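Local coordinates for uncharacterized protein AF_1382 (Archaeoglobus fulgidus DSM 4304, PDB 2QVO) that is of unknown function but has a winged helix-turn-helix fold, which suggests that it binds DNA and may act as a transcriptional regulator, at residues A[16-21]-A[52-57]; A[22-25]-A[30-33]. All blocks are in the same frame, centred on the assembly; numbering follows the deposited sequence.

Interaction 1 (A[16-21]-A[52-57]); sequences EILMTI and KKFEEA
In the winged helix-turn-helix fold of this protein, Phe54, near the end of helix 44-56, reaches back to Ile17 and Leu18 on helix 12-26. By its place in the fold, helix 44-56 probably corresponds to the recognition helix of DNA-binding relatives, and the contact shows how a single aromatic residue can join such a helix to the core. The two backbones stay well apart, with Leu18 CA and Phe54 CA separated by 8.6 Å, and the ring bridges the interval. Phe54 CG lies anti to its own carbonyl carbon (chi1 -74°), and the outer end of the ring then enters the angle between two successive side chains. Ile17 contributes its CG2 branch, which stands 4.0 Å from Phe54 CE2 and approaches the ring obliquely. On the other flank it is the base of Leu18 that touches: CB lies 4.0 Å from Phe54 CZ, while the Leu18 side chain also touches Leu73, Ile80 and Ile84. Met59 touches both Leu18 and Phe54, and Ile36 of helix 33-39 packs on Ile17, which places this apolar contact in the protein core. The ring also comes close to the backbone of helix 12-26 itself, for Leu18 N lies 4.0 Å from Phe54 CE2, oblique to the ring.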
loop_
_atom_site.group_PDB
_atom_site.type_symbol
_atom_site.label_atom_id
_atom_site.label_comp_id
_atom_site.label_asym_id
_atom_site.label_seq_id
_atom_site.Cartn_x
_atom_site.Cartn_y
_atom_site.Cartn_z
ATOM N N GLU A 16 -0.712 4.098 5.453
ATOM C CA GLU A 16 -0.455 2.796 6.071
ATOM C C GLU A 16 -0.572 1.669 5.043
ATOM O O GLU A 16 0.213 0.722 5.081
ATOM C CB GLU A 16 -1.424 2.512 7.222
ATOM C CG GLU A 16 -1.111 3.229 8.531
ATOM C CD GLU A 16 -2.255 3.122 9.539
ATOM O OE1 GLU A 16 -3.028 2.128 9.483
ATOM O OE2 GLU A 16 -2.383 4.033 10.384
ATOM N N ILE A 17 -1.547 1.769 4.146
ATOM C CA ILE A 17 -1.717 0.770 3.083
ATOM C C ILE A 17 -0.509 0.766 2.136
ATOM O O ILE A 17 0.090 -0.286 1.845
ATOM C CB ILE A 17 -3.075 0.954 2.348
ATOM C CG1 ILE A 17 -4.213 0.633 3.325
ATOM C CG2 ILE A 17 -3.179 0.043 1.118
ATOM C CD1 ILE A 17 -5.555 1.241 2.960
ATOM N N LEU A 18 -0.129 1.958 1.681
ATOM C CA LEU A 18 1.006 2.086 0.787
ATOM C C LEU A 18 2.303 1.547 1.381
ATOM O O LEU A 18 3.045 0.840 0.688
ATOM C CB LEU A 18 1.205 3.563 0.407
ATOM C CG LEU A 18 2.326 3.792 -0.607
ATOM C CD1 LEU A 18 2.023 3.106 -1.938
ATOM C CD2 LEU A 18 2.572 5.319 -0.792
ATOM N N MET A 19 2.582 1.896 2.636
ATOM C CA MET A 19 3.850 1.541 3.264
ATOM C C MET A 19 3.831 0.057 3.603
ATOM O O MET A 19 4.863 -0.589 3.539
ATOM C CB MET A 19 4.152 2.401 4.498
ATOM C CG MET A 19 4.392 3.921 4.146
ATOM S SD MET A 19 5.415 4.203 2.698
ATOM C CE MET A 19 7.015 3.891 3.425
ATOM N N THR A 20 2.647 -0.477 3.913
ATOM C CA THR A 20 2.509 -1.940 4.114
ATOM C C THR A 20 2.886 -2.739 2.872
ATOM O O THR A 20 3.614 -3.737 2.963
ATOM C CB THR A 20 1.075 -2.338 4.580
ATOM O OG1 THR A 20 0.803 -1.729 5.850
ATOM C CG2 THR A 20 0.959 -3.857 4.728
ATOM N N ILE A 21 2.391 -2.318 1.710
ATOM C CA ILE A 21 2.749 -2.957 0.443
ATOM C C ILE A 21 4.254 -2.847 0.217
ATOM O O ILE A 21 4.904 -3.814 -0.166
ATOM C CB ILE A 21 1.985 -2.315 -0.750
ATOM C CG1 ILE A 21 0.469 -2.414 -0.529
ATOM C CG2 ILE A 21 2.384 -2.953 -2.106
ATOM C CD1 ILE A 21 -0.352 -1.526 -1.484
ATOM N N LYS A 52 -7.852 0.362 -5.332
ATOM C CA LYS A 52 -8.403 0.771 -6.631
ATOM C C LYS A 52 -7.998 2.211 -6.978
ATOM O O LYS A 52 -7.716 2.522 -8.137
ATOM C CB LYS A 52 -9.929 0.588 -6.680
ATOM C CG LYS A 52 -10.418 -0.884 -6.583
ATOM C CD LYS A 52 -10.221 -1.668 -7.876
ATOM N N LYS A 53 -7.940 3.077 -5.972
ATOM C CA LYS A 53 -7.488 4.455 -6.193
ATOM C C LYS A 53 -5.999 4.488 -6.560
ATOM O O LYS A 53 -5.591 5.245 -7.455
ATOM C CB LYS A 53 -7.790 5.342 -4.984
ATOM C CG LYS A 53 -9.307 5.554 -4.749
ATOM C CD LYS A 53 -9.583 6.599 -3.664
ATOM C CE LYS A 53 -11.062 6.945 -3.589
ATOM N N PHE A 54 -5.201 3.662 -5.883
ATOM C CA PHE A 54 -3.771 3.539 -6.198
ATOM C C PHE A 54 -3.565 3.024 -7.616
ATOM O O PHE A 54 -2.667 3.490 -8.329
ATOM C CB PHE A 54 -3.037 2.614 -5.209
ATOM C CG PHE A 54 -2.797 3.221 -3.851
ATOM C CD1 PHE A 54 -2.771 4.600 -3.672
ATOM C CD2 PHE A 54 -2.548 2.410 -2.756
ATOM C CE1 PHE A 54 -2.538 5.154 -2.411
ATOM C CE2 PHE A 54 -2.307 2.960 -1.498
ATOM C CZ PHE A 54 -2.315 4.335 -1.329
ATOM N N GLU A 55 -4.383 2.043 -7.997
ATOM C CA GLU A 55 -4.371 1.461 -9.339
ATOM C C GLU A 55 -4.705 2.550 -10.384
ATOM O O GLU A 55 -4.020 2.669 -11.406
ATOM C CB GLU A 55 -5.354 0.281 -9.387
ATOM C CG GLU A 55 -5.239 -0.661 -10.574
ATOM C CD GLU A 55 -6.303 -1.765 -10.555
ATOM O OE1 GLU A 55 -7.356 -1.603 -9.884
ATOM O OE2 GLU A 55 -6.090 -2.800 -11.221
ATOM N N GLU A 56 -5.732 3.355 -10.100
ATOM C CA GLU A 56 -6.116 4.503 -10.944
ATOM C C GLU A 56 -4.963 5.487 -11.119
ATOM O O GLU A 56 -4.731 5.991 -12.224
ATOM C CB GLU A 56 -7.345 5.213 -10.351
ATOM C CD GLU A 56 -9.246 6.891 -10.633
ATOM O OE1 GLU A 56 -9.316 7.114 -9.398
ATOM N N ALA A 57 -4.241 5.741 -10.023
ATOM C CA ALA A 57 -3.075 6.627 -9.993
ATOM C C ALA A 57 -1.795 5.981 -10.540
ATOM O O ALA A 57 -0.700 6.566 -10.457
ATOM C CB ALA A 57 -2.842 7.122 -8.567
#

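Interaction 2 (A[22-25]-A[30-33])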
loop_
_atom_site.group_PDB
_atom_site.type_symbol
_atom_site.label_atom_id
_atom_site.label_comp_id
_atom_site.label_asym_id
_atom_site.label_seq_id
_atom_site.Cartn_x
_atom_site.Cartn_y
_atom_site.Cartn_z
ATOM N N TYR A 22 4.791 -1.652 0.446
ATOM C CA TYR A 22 6.212 -1.382 0.273
ATOM C C TYR A 22 7.084 -2.346 1.101
ATOM O O TYR A 22 7.935 -3.064 0.541
ATOM C CB TYR A 22 6.491 0.087 0.626
ATOM C CG TYR A 22 7.955 0.470 0.599
ATOM C CD1 TYR A 22 8.625 0.667 -0.614
ATOM C CD2 TYR A 22 8.665 0.624 1.784
ATOM C CE1 TYR A 22 9.982 1.011 -0.633
ATOM C CE2 TYR A 22 10.017 0.976 1.777
ATOM C CZ TYR A 22 10.661 1.165 0.574
ATOM O OH TYR A 22 12.000 1.497 0.591
ATOM N N TYR A 23 6.861 -2.377 2.412
ATOM C CA TYR A 23 7.678 -3.199 3.306
ATOM C C TYR A 23 7.472 -4.691 3.079
ATOM O O TYR A 23 8.424 -5.458 3.121
ATOM C CB TYR A 23 7.458 -2.836 4.767
ATOM C CG TYR A 23 8.123 -1.527 5.119
ATOM C CD1 TYR A 23 9.520 -1.409 5.099
ATOM C CD2 TYR A 23 7.368 -0.410 5.441
ATOM C CE1 TYR A 23 10.142 -0.215 5.410
ATOM C CE2 TYR A 23 7.981 0.804 5.746
ATOM C CZ TYR A 23 9.367 0.887 5.730
ATOM O OH TYR A 23 9.985 2.076 6.041
ATOM N N GLU A 24 6.233 -5.090 2.818
ATOM C CA GLU A 24 5.953 -6.508 2.547
ATOM C C GLU A 24 6.666 -6.985 1.259
ATOM O O GLU A 24 7.291 -8.051 1.244
ATOM C CB GLU A 24 4.439 -6.742 2.481
ATOM C CG GLU A 24 4.027 -8.177 2.172
ATOM C CD GLU A 24 4.219 -9.151 3.333
ATOM O OE1 GLU A 24 3.501 -10.170 3.338
ATOM O OE2 GLU A 24 5.091 -8.930 4.213
ATOM N N SER A 25 6.597 -6.188 0.193
ATOM C CA SER A 25 7.259 -6.547 -1.070
ATOM C C SER A 25 8.786 -6.531 -0.931
ATOM O O SER A 25 9.470 -7.442 -1.416
ATOM C CB SER A 25 6.811 -5.629 -2.207
ATOM O OG SER A 25 6.951 -4.276 -1.820
ATOM N N ASP A 30 4.885 -11.923 -1.796
ATOM C CA ASP A 30 3.751 -11.512 -2.629
ATOM C C ASP A 30 2.822 -10.789 -1.657
ATOM O O ASP A 30 2.666 -11.216 -0.509
ATOM C CB ASP A 30 3.013 -12.705 -3.249
ATOM C CG ASP A 30 3.766 -13.350 -4.414
ATOM O OD1 ASP A 30 4.417 -12.640 -5.197
ATOM O OD2 ASP A 30 3.694 -14.583 -4.545
ATOM N N VAL A 31 2.262 -9.658 -2.080
ATOM C CA VAL A 31 1.419 -8.887 -1.189
ATOM C C VAL A 31 -0.040 -9.226 -1.446
ATOM O O VAL A 31 -0.572 -8.948 -2.505
ATOM C CB VAL A 31 1.650 -7.337 -1.291
ATOM C CG1 VAL A 31 0.902 -6.638 -0.152
ATOM C CG2 VAL A 31 3.130 -7.000 -1.198
ATOM N N TYR A 32 -0.685 -9.834 -0.460
ATOM C CA TYR A 32 -2.102 -10.174 -0.589
ATOM C C TYR A 32 -2.964 -9.132 0.070
ATOM O O TYR A 32 -2.636 -8.639 1.140
ATOM C CB TYR A 32 -2.363 -11.526 0.071
ATOM C CG TYR A 32 -1.409 -12.599 -0.394
ATOM C CD1 TYR A 32 -1.415 -13.021 -1.714
ATOM C CD2 TYR A 32 -0.486 -13.172 0.484
ATOM C CE1 TYR A 32 -0.554 -13.994 -2.160
ATOM C CE2 TYR A 32 0.394 -14.157 0.050
ATOM C CZ TYR A 32 0.347 -14.567 -1.277
ATOM O OH TYR A 32 1.197 -15.533 -1.745
ATOM N N ILE A 33 -4.106 -8.830 -0.542
ATOM C CA ILE A 33 -5.008 -7.830 0.019
ATOM C C ILE A 33 -5.421 -8.181 1.445
ATOM O O ILE A 33 -5.549 -7.296 2.275
ATOM C CB ILE A 33 -6.241 -7.568 -0.891
ATOM C CG1 ILE A 33 -6.783 -6.151 -0.634
ATOM C CG2 ILE A 33 -7.287 -8.654 -0.720
ATOM C CD1 ILE A 33 -7.416 -5.475 -1.854
HETATM O O HOH W 1 1.213 -10.717 1.711
#
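The side chains of Glu24 and Val31 run antiparallel, flank against flank, where the chain, after helix 12-26 and a short loop, returns as strand 31-32, the first strand of the winged-helix sheet. The glutamate leaves its helix with CG anti to the backbone N (chi1 179°), which brings CG to 3.7 Å from Val31 CG2; the bend at chi2 (74°) then turns the carboxylate toward a water. The same valine methyl also meets the helix backbone, Val31 CG2 lying 3.8 Å from Ser25 N. Glu24 thus serves two purposes, its methylenes packing while its charged end is held by the water. That water gives one proton to Glu24 OE1, at 2.9 Å, and the other to the carbonyl oxygen of Asp30, at 2.7 Å, and accepts from Tyr32 N; it so links the helix to both peptide groups flanking Val31. Tyr32 occupies the N-cap position of helix 33-39. The backbone of Val31 is also hydrogen-bonded to Ile71, so this weakly bonded strand forms one edge of the sheet whose other two strands make the wing. Ser25 turns its hydroxyl back to its own helix, where OG is hydrogen-bonded to Ile21 O. Beside the water site, Asp30 O lies over one face of the Tyr32 ring, 3.7 Å from its plane and nearer the ring's margin than its centre.

From the N terminus, the chain enters helix 12-26, whose middle and later turns supply the first partners of both contacts. It then turns back within a few residues, and interaction 2 closes this short loop by setting strand 31-32 against the end of the helix. Helix 33-39 follows, then helix 44-56, whose last turns, with Ala57, close the longer loop of interaction 1, inside which interaction 2 is nested. One contact thus ties the first edge strand to helix 12-26, and the other ties the putative recognition helix to it. Their centres lie about 11 Å apart, yet they touch through Ile21 O and Val31 CG2, 3.8 Å from each other.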